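Local coordinates for enoyl-CoA hydratase (Mycobacterium avium subsp. paratuberculosis, PDB 4LK5), which probably catalyses the addition of water across the double bond of enoyl-CoA thioesters, at residues E117-V122 with P256-E261; A148-V153 with S178-A183; R187-Q192 with L206-V211. One frame throughout, in Å; residues are numbered along the deposited sequence.

Contact 1. Residues E117-V122 with P256-E261; sequences EINRLV and PALQRE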
loop_
_atom_site.group_PDB
_atom_site.type_symbol
_atom_site.label_atom_id
_atom_site.label_comp_id
_atom_site.label_asym_id
_atom_site.label_seq_id
_atom_site.Cartn_x
_atom_site.Cartn_y
_atom_site.Cartn_z
ATOM N N GLU C 117 -21.958 16.193 -2.156
ATOM C CA GLU C 117 -21.992 15.973 -3.571
ATOM C C GLU C 117 -20.640 15.485 -4.063
ATOM O O GLU C 117 -20.584 14.683 -5.021
ATOM C CB GLU C 117 -22.404 17.250 -4.308
ATOM C CG GLU C 117 -23.831 17.678 -4.035
ATOM C CD GLU C 117 -24.837 16.787 -4.718
ATOM O OE1 GLU C 117 -25.091 17.015 -5.923
ATOM O OE2 GLU C 117 -25.380 15.867 -4.056
ATOM N N ILE C 118 -19.564 15.988 -3.434
ATOM C CA ILE C 118 -18.233 15.431 -3.646
ATOM C C ILE C 118 -18.360 13.935 -3.409
ATOM O O ILE C 118 -17.900 13.113 -4.219
ATOM C CB ILE C 118 -17.199 15.896 -2.623
ATOM C CG1 ILE C 118 -16.964 17.400 -2.642
ATOM C CG2 ILE C 118 -15.875 15.175 -2.851
ATOM C CD1 ILE C 118 -16.598 17.957 -3.974
ATOM N N ASN C 119 -18.984 13.592 -2.278
ATOM C CA ASN C 119 -19.101 12.197 -1.877
ATOM C C ASN C 119 -19.899 11.429 -2.919
ATOM O O ASN C 119 -19.478 10.369 -3.352
ATOM C CB ASN C 119 -19.673 12.072 -0.451
ATOM C CG ASN C 119 -18.690 12.564 0.624
ATOM O OD1 ASN C 119 -17.555 12.954 0.325
ATOM N ND2 ASN C 119 -19.116 12.545 1.875
ATOM N N ARG C 120 -21.021 11.987 -3.356
ATOM C CA ARG C 120 -21.813 11.373 -4.416
ATOM C C ARG C 120 -20.951 11.111 -5.625
ATOM O O ARG C 120 -20.980 10.039 -6.184
ATOM C CB ARG C 120 -22.967 12.283 -4.868
ATOM C CG ARG C 120 -24.364 11.867 -4.462
ATOM C CD ARG C 120 -25.409 12.891 -4.946
ATOM N NE ARG C 120 -25.826 12.500 -6.274
ATOM C CZ ARG C 120 -25.872 13.261 -7.363
ATOM N NH1 ARG C 120 -25.597 14.586 -7.363
ATOM N NH2 ARG C 120 -26.250 12.647 -8.479
ATOM N N LEU C 121 -20.213 12.119 -6.050
ATOM C CA LEU C 121 -19.370 11.987 -7.234
ATOM C C LEU C 121 -18.411 10.800 -7.065
ATOM O O LEU C 121 -18.425 9.852 -7.867
ATOM C CB LEU C 121 -18.608 13.284 -7.485
ATOM C CG LEU C 121 -17.372 13.287 -8.394
ATOM C CD1 LEU C 121 -17.512 12.376 -9.580
ATOM C CD2 LEU C 121 -17.128 14.716 -8.846
ATOM N N VAL C 122 -17.638 10.843 -5.984
ATOM C CA VAL C 122 -16.648 9.824 -5.700
ATOM C C VAL C 122 -17.244 8.418 -5.671
ATOM O O VAL C 122 -16.710 7.494 -6.320
ATOM C CB VAL C 122 -15.862 10.183 -4.414
ATOM C CG1 VAL C 122 -15.174 8.992 -3.867
ATOM C CG2 VAL C 122 -14.835 11.250 -4.735
ATOM N N PRO C 256 -16.578 4.732 5.099
ATOM C CA PRO C 256 -16.263 5.315 6.386
ATOM C C PRO C 256 -15.438 6.594 6.245
ATOM O O PRO C 256 -15.677 7.574 6.947
ATOM C CB PRO C 256 -15.444 4.229 7.067
ATOM C CG PRO C 256 -15.844 2.937 6.406
ATOM C CD PRO C 256 -16.230 3.292 5.014
ATOM N N ALA C 257 -14.484 6.599 5.333
ATOM C CA ALA C 257 -13.720 7.798 5.111
ATOM C C ALA C 257 -14.620 8.944 4.717
ATOM O O ALA C 257 -14.498 10.027 5.290
ATOM C CB ALA C 257 -12.653 7.583 4.050
ATOM N N LEU C 258 -15.524 8.716 3.760
ATOM C CA LEU C 258 -16.379 9.783 3.261
ATOM C C LEU C 258 -17.237 10.354 4.355
ATOM O O LEU C 258 -17.479 11.548 4.390
ATOM C CB LEU C 258 -17.275 9.312 2.137
ATOM C CG LEU C 258 -16.481 8.988 0.889
ATOM C CD1 LEU C 258 -17.371 8.203 -0.073
ATOM C CD2 LEU C 258 -15.866 10.209 0.241
ATOM N N GLN C 259 -17.665 9.503 5.263
ATOM C CA GLN C 259 -18.451 9.939 6.393
ATOM C C GLN C 259 -17.609 10.818 7.295
ATOM O O GLN C 259 -18.049 11.902 7.686
ATOM C CB GLN C 259 -18.953 8.710 7.162
ATOM C CG GLN C 259 -19.888 9.033 8.312
ATOM C CD GLN C 259 -21.088 9.903 7.886
ATOM O OE1 GLN C 259 -21.942 9.452 7.113
ATOM N NE2 GLN C 259 -21.151 11.155 8.395
ATOM N N ARG C 260 -16.389 10.368 7.622
ATOM C CA ARG C 260 -15.540 11.093 8.576
ATOM C C ARG C 260 -15.217 12.437 8.032
ATOM O O ARG C 260 -15.111 13.371 8.775
ATOM C CB ARG C 260 -14.190 10.455 8.794
ATOM C CG ARG C 260 -14.140 9.287 9.731
ATOM C CD ARG C 260 -12.819 8.561 9.573
ATOM N NE ARG C 260 -13.078 7.161 9.839
ATOM C CZ ARG C 260 -12.814 6.130 9.041
ATOM N NH1 ARG C 260 -12.183 6.234 7.855
ATOM N NH2 ARG C 260 -13.171 4.947 9.487
ATOM N N GLU C 261 -14.980 12.486 6.726
ATOM C CA GLU C 261 -14.567 13.692 6.017
ATOM C C GLU C 261 -15.691 14.729 6.055
ATOM O O GLU C 261 -15.426 15.892 6.354
ATOM C CB GLU C 261 -14.123 13.347 4.564
ATOM C CG GLU C 261 -12.797 12.562 4.526
ATOM C CD GLU C 261 -12.369 11.951 3.168
ATOM O OE1 GLU C 261 -13.043 12.159 2.106
ATOM O OE2 GLU C 261 -11.307 11.255 3.179
#
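Asn119 and Leu258 make a small, buried helix-to-helix contact of mixed polar and apolar character, joining helix 113-127 to helix 254-269, one of the last helices of this crotonase-like chain. Their CA atoms, 6.3 Å apart, are the nearest backbone approach, and only 173 Å² is buried in all. The two side chains slide past each other in opposite directions, so the amide of Asn119 lies alongside Leu258, near both its CB and one of its methyls. Asn119 has CG anti to its own carbonyl carbon (chi1 -69°), which carries the amide across to the facing helix. There ND2 reaches Leu258 O at 3.2 Å, a weak hydrogen bond bent to 129° at the hydrogen. The other end of the amide is set against carbon, with Asn119 OD1 3.2 Å from Leu258 CD2. One turn further along, Val122 CG1 meets the same methyl, Leu258 CD2, at 4.3 Å and adds an apolar touch. On another side of helix 113-127, Arg120 NH1 forms a salt bridge to Glu117 OE1 at 2.9 Å, while Arg120 NH2 is paired with Asp69 and Glu72. On helix 254-269, Glu261 turns its carboxylate to Ser178 and the backbone N of Gly176. With such a bent bond, the amide of Asn119 is probably held as much by close packing against Leu258 as by its polar grip. The donor end facing Leu258 O nevertheless probably favours this orientation of the amide, since the reverse would set two oxygens against each other.

Contact 2. Residues A148-V153 with S178-A183; sequences ALACDV and SALVAA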
loop_
_atom_site.group_PDB
_atom_site.type_symbol
_atom_site.label_atom_id
_atom_site.label_comp_id
_atom_site.label_asym_id
_atom_site.label_seq_id
_atom_site.Cartn_x
_atom_site.Cartn_y
_atom_site.Cartn_z
ATOM N N ALA C 148 -9.316 12.219 -9.480
ATOM C CA ALA C 148 -8.346 11.416 -10.223
ATOM C C ALA C 148 -8.095 10.088 -9.570
ATOM O O ALA C 148 -8.125 9.042 -10.235
ATOM C CB ALA C 148 -7.020 12.143 -10.345
ATOM N N LEU C 149 -7.859 10.111 -8.264
ATOM C CA LEU C 149 -7.456 8.897 -7.587
ATOM C C LEU C 149 -8.571 7.943 -7.332
ATOM O O LEU C 149 -8.325 6.787 -7.024
ATOM C CB LEU C 149 -6.691 9.191 -6.316
ATOM C CG LEU C 149 -5.325 9.770 -6.681
ATOM C CD1 LEU C 149 -4.799 10.588 -5.535
ATOM C CD2 LEU C 149 -4.362 8.650 -7.004
ATOM N N ALA C 150 -9.794 8.388 -7.520
ATOM C CA ALA C 150 -10.925 7.488 -7.459
ATOM C C ALA C 150 -11.043 6.747 -8.736
ATOM O O ALA C 150 -11.717 5.727 -8.779
ATOM C CB ALA C 150 -12.212 8.257 -7.211
ATOM N N CYS C 151 -10.417 7.259 -9.789
ATOM C CA CYS C 151 -10.523 6.605 -11.087
ATOM C C CYS C 151 -9.730 5.280 -11.106
ATOM O O CYS C 151 -9.105 4.897 -10.108
ATOM C CB CYS C 151 -10.105 7.579 -12.171
ATOM S SG CYS C 151 -11.215 9.028 -12.209
ATOM N N ASP C 152 -9.786 4.575 -12.228
ATOM C CA ASP C 152 -9.159 3.247 -12.380
ATOM C C ASP C 152 -7.802 3.322 -13.061
ATOM O O ASP C 152 -6.877 2.527 -12.820
ATOM C CB ASP C 152 -10.082 2.388 -13.223
ATOM C CG ASP C 152 -11.474 2.286 -12.615
ATOM O OD1 ASP C 152 -11.585 1.983 -11.391
ATOM O OD2 ASP C 152 -12.447 2.547 -13.341
ATOM N N VAL C 153 -7.698 4.293 -13.936
ATOM C CA VAL C 153 -6.514 4.489 -14.708
ATOM C C VAL C 153 -6.230 5.973 -14.628
ATOM O O VAL C 153 -7.137 6.780 -14.813
ATOM C CB VAL C 153 -6.784 4.042 -16.166
ATOM C CG1 VAL C 153 -5.675 4.506 -17.087
ATOM C CG2 VAL C 153 -6.925 2.540 -16.213
ATOM N N SER C 178 -8.444 10.573 2.183
ATOM C CA SER C 178 -7.916 9.852 3.376
ATOM C C SER C 178 -7.815 8.303 3.209
ATOM O O SER C 178 -7.042 7.642 3.916
ATOM C CB SER C 178 -8.679 10.228 4.654
ATOM O OG SER C 178 -10.045 9.843 4.621
ATOM N N ALA C 179 -8.538 7.746 2.231
ATOM C CA ALA C 179 -8.472 6.324 1.894
ATOM C C ALA C 179 -7.787 6.129 0.556
ATOM O O ALA C 179 -6.911 5.254 0.409
ATOM C CB ALA C 179 -9.871 5.755 1.837
ATOM N N LEU C 180 -8.152 6.958 -0.419
ATOM C CA LEU C 180 -7.717 6.757 -1.814
ATOM C C LEU C 180 -6.219 6.951 -2.080
ATOM O O LEU C 180 -5.609 6.174 -2.799
ATOM C CB LEU C 180 -8.494 7.665 -2.750
ATOM C CG LEU C 180 -9.974 7.294 -2.857
ATOM C CD1 LEU C 180 -10.788 8.400 -3.479
ATOM C CD2 LEU C 180 -10.143 6.060 -3.700
ATOM N N VAL C 181 -5.627 7.995 -1.543
ATOM C CA VAL C 181 -4.206 8.130 -1.704
ATOM C C VAL C 181 -3.375 6.954 -1.090
ATOM O O VAL C 181 -2.524 6.355 -1.768
ATOM C CB VAL C 181 -3.746 9.460 -1.136
ATOM C CG1 VAL C 181 -2.268 9.656 -1.375
ATOM C CG2 VAL C 181 -4.536 10.580 -1.796
ATOM N N ALA C 182 -3.637 6.600 0.155
ATOM C CA ALA C 182 -2.922 5.497 0.822
ATOM C C ALA C 182 -3.143 4.173 0.116
ATOM O O ALA C 182 -2.246 3.344 0.060
ATOM C CB ALA C 182 -3.386 5.366 2.254
ATOM N N ALA C 183 -4.336 3.979 -0.424
ATOM C CA ALA C 183 -4.654 2.765 -1.126
ATOM C C ALA C 183 -3.704 2.545 -2.316
ATOM O O ALA C 183 -3.526 1.397 -2.787
ATOM C CB ALA C 183 -6.099 2.789 -1.619
HETATM O O HOH W 1 -6.549 5.054 -5.234
#
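Leu149 and Leu180 stand at the centre of the apolar part of this contact, where the carboxyl-terminal end of helix 143-150 leans on helix 177-185. Their CA atoms, 6.2 Å apart, are the nearest pair of the two segments, and their CB atoms meet at 4.3 Å. Beyond CB the two side chains part company. Leu149 sends one branch, CD1, toward Val181, 3.7 Å from Val181 CG2; that methyl is the one of the valine set anti to its carbonyl carbon, while CG1 is anti to the backbone N (chi1 -176°). Leu180, its CG anti to the carbonyl carbon (chi1 -68°), extends instead toward Ala150, and its CD1 rests 4.0 Å from Ala150 CB. Its second methyl, CD2, comes to 3.9 Å from Leu149 O, so the branched end of Leu180 lies against the backbone as well as the side chain of the facing segment. The polar part is mediated by a single water molecule, which donates to Leu149 O at 3.1 Å and to Leu180 O at 2.8 Å. It uses both of its hydrogens in joining two backbone carbonyls that could not bond to each other directly, and thereby adds a polar link beside the leucines. Just beyond, Cys151 O accepts a hydrogen bond from Arg187 of the third subunit. Around this pair of helices, Val181 also packs on Ala190 and Met193 of helix 187-195, and Ala179 on Ala257 of helix 254-269. Past Ala150 the chain turns through Cys151 and Asp152 into strand 153-157, whose start pairs with strand 132-136.

Contact 3. Residues R187-Q192 with L206-V211; sequences RIRAMQ and LAWGLV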
loop_
_atom_site.group_PDB
_atom_site.type_symbol
_atom_site.label_atom_id
_atom_site.label_comp_id
_atom_site.label_asym_id
_atom_site.label_seq_id
_atom_site.Cartn_x
_atom_site.Cartn_y
_atom_site.Cartn_z
ATOM N N ARG C 187 0.607 4.478 3.690
ATOM C CA ARG C 187 0.356 5.420 4.736
ATOM C C ARG C 187 1.368 6.592 4.892
ATOM O O ARG C 187 0.949 7.743 5.059
ATOM C CB ARG C 187 0.301 4.632 6.024
ATOM C CG ARG C 187 0.034 5.490 7.219
ATOM C CD ARG C 187 -0.156 4.664 8.461
ATOM N NE ARG C 187 -0.231 5.609 9.539
ATOM C CZ ARG C 187 0.816 6.069 10.199
ATOM N NH1 ARG C 187 2.025 5.611 9.934
ATOM N NH2 ARG C 187 0.631 6.960 11.156
ATOM N N ILE C 188 2.678 6.321 4.863
ATOM C CA ILE C 188 3.673 7.372 5.126
ATOM C C ILE C 188 3.586 8.460 4.050
ATOM O O ILE C 188 3.589 9.680 4.351
ATOM C CB ILE C 188 5.105 6.777 5.214
ATOM C CG1 ILE C 188 5.271 5.967 6.481
ATOM C CG2 ILE C 188 6.190 7.841 5.193
ATOM C CD1 ILE C 188 4.807 6.657 7.749
ATOM N N ARG C 189 3.489 8.013 2.803
ATOM C CA ARG C 189 3.304 8.918 1.687
ATOM C C ARG C 189 1.978 9.690 1.692
ATOM O O ARG C 189 1.950 10.872 1.342
ATOM C CB ARG C 189 3.488 8.149 0.379
ATOM C CG ARG C 189 4.984 7.974 0.084
ATOM C CD ARG C 189 5.216 7.081 -1.094
ATOM N NE ARG C 189 6.583 7.188 -1.578
ATOM C CZ ARG C 189 7.255 6.221 -2.210
ATOM N NH1 ARG C 189 6.691 5.019 -2.419
ATOM N NH2 ARG C 189 8.510 6.449 -2.628
ATOM N N ALA C 190 0.883 9.049 2.102
ATOM C CA ALA C 190 -0.388 9.754 2.143
ATOM C C ALA C 190 -0.274 10.928 3.115
ATOM O O ALA C 190 -0.638 12.056 2.806
ATOM C CB ALA C 190 -1.483 8.844 2.585
HETATM N N MSE C 191 0.284 10.612 4.272
HETATM C CA MSE C 191 0.411 11.510 5.394
HETATM C C MSE C 191 1.329 12.654 5.005
HETATM O O MSE C 191 1.096 13.792 5.336
HETATM C CB MSE C 191 0.896 10.600 6.508
HETATM C CG MSE C 191 0.773 11.234 7.878
HETATM SE SE MSE C 191 -1.082 11.362 8.516
HETATM C CE MSE C 191 -1.246 9.583 9.330
ATOM N N GLN C 192 2.340 12.374 4.218
ATOM C CA GLN C 192 3.222 13.411 3.734
ATOM C C GLN C 192 2.494 14.368 2.799
ATOM O O GLN C 192 2.643 15.588 2.908
ATOM C CB GLN C 192 4.338 12.728 2.959
ATOM C CG GLN C 192 5.331 13.604 2.239
ATOM C CD GLN C 192 6.374 12.771 1.526
ATOM O OE1 GLN C 192 6.646 11.616 1.882
ATOM N NE2 GLN C 192 6.965 13.347 0.514
ATOM N N LEU C 206 4.526 8.581 -10.725
ATOM C CA LEU C 206 4.650 7.241 -11.312
ATOM C C LEU C 206 5.476 6.311 -10.402
ATOM O O LEU C 206 5.069 5.196 -10.126
ATOM C CB LEU C 206 5.300 7.322 -12.696
ATOM C CG LEU C 206 5.354 6.046 -13.590
ATOM C CD1 LEU C 206 3.983 5.440 -13.821
ATOM C CD2 LEU C 206 6.019 6.355 -14.929
ATOM N N ALA C 207 6.618 6.797 -9.923
ATOM C CA ALA C 207 7.521 5.995 -9.101
ATOM C C ALA C 207 6.845 5.559 -7.827
ATOM O O ALA C 207 7.072 4.455 -7.355
ATOM C CB ALA C 207 8.783 6.787 -8.768
ATOM N N TRP C 208 6.025 6.444 -7.262
ATOM C CA TRP C 208 5.279 6.165 -6.030
ATOM C C TRP C 208 4.146 5.141 -6.175
ATOM O O TRP C 208 3.634 4.653 -5.174
ATOM C CB TRP C 208 4.640 7.456 -5.524
ATOM C CG TRP C 208 5.565 8.375 -4.758
ATOM C CD1 TRP C 208 6.943 8.386 -4.780
ATOM C CD2 TRP C 208 5.168 9.447 -3.894
ATOM N NE1 TRP C 208 7.416 9.372 -3.956
ATOM C CE2 TRP C 208 6.358 10.052 -3.411
ATOM C CE3 TRP C 208 3.922 9.950 -3.473
ATOM C CZ2 TRP C 208 6.339 11.134 -2.516
ATOM C CZ3 TRP C 208 3.894 11.006 -2.602
ATOM C CH2 TRP C 208 5.102 11.588 -2.112
ATOM N N GLY C 209 3.720 4.862 -7.402
ATOM C CA GLY C 209 2.493 4.086 -7.657
ATOM C C GLY C 209 1.204 4.891 -7.659
ATOM O O GLY C 209 0.127 4.329 -7.499
ATOM N N LEU C 210 1.293 6.206 -7.845
ATOM C CA LEU C 210 0.109 7.057 -7.760
ATOM C C LEU C 210 -0.612 7.164 -9.082
ATOM O O LEU C 210 -1.794 7.497 -9.089
ATOM C CB LEU C 210 0.468 8.485 -7.305
ATOM C CG LEU C 210 -0.653 9.468 -6.934
ATOM C CD1 LEU C 210 -1.354 8.993 -5.688
ATOM C CD2 LEU C 210 -0.131 10.877 -6.670
ATOM N N VAL C 211 0.094 6.940 -10.204
ATOM C CA VAL C 211 -0.539 7.009 -11.534
ATOM C C VAL C 211 -0.101 5.892 -12.449
ATOM O O VAL C 211 0.901 5.226 -12.228
ATOM C CB VAL C 211 -0.291 8.344 -12.267
ATOM C CG1 VAL C 211 -0.686 9.517 -11.375
ATOM C CG2 VAL C 211 1.157 8.480 -12.701
#
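Trp208 and Arg189 form a cation-pi stack beside the Schellman motif that closes helix 202-208. Before the tryptophan, the backbone carbonyls of Leu206 and Ala207 face the third subunit and accept weak hydrogen bonds from its Arg189, so arginines at this position serve both their own chain and a neighbour. Trp208 carries the contact proper. Its CG is anti to its carbonyl carbon (chi1 -80°), which turns the indole toward helix 187-195. Arg189, extended from CG to NE, lays its guanidinium flat over one indole face, with the planes 28° apart and CZ 3.6 Å from the centroid of the five-membered ring. The aliphatic stem joins in: CD sits over the same ring as a CH-pi contact, 3.8 Å from that centroid. Gln192 comes up at the edge of the six-membered ring, its amide plane steeply inclined to the indole. Gly209 follows with a positive phi of 85°, reversing the chain out of the helix; its N bonds back to Leu206 O. Leu210 then packs on Leu200 and on Val185 of helix 177-185, which Trp208 also touches. The indole nitrogen does not bond to the arginine lying over it: Arg189 NE and Trp208 NE1, 3.3 Å apart, are both donors.

In the fold
Contacts 2 and 3 follow one another along the chain, and both lie within the long loop closed by contact 1. Contact 2 touches the other two. Toward contact 1, whose centre is 13 Å away, Ala257 CB packs on Ser178 OG at 3.5 Å; toward contact 3, with centres 10 Å apart, Leu149 CD2 packs on Leu210 CD1. Contacts 1 and 3 stay about 10 Å apart at their nearest atoms. Helix 177-185 supplies one side of contact 2 and also touches contact 3, through Val181 on Ala190; contacts 2 and 3 both reach the third subunit. As in other crotonases, the amino-terminal end of helix 143-150 probably helps form the oxyanion hole; contact 2 uses its opposite end.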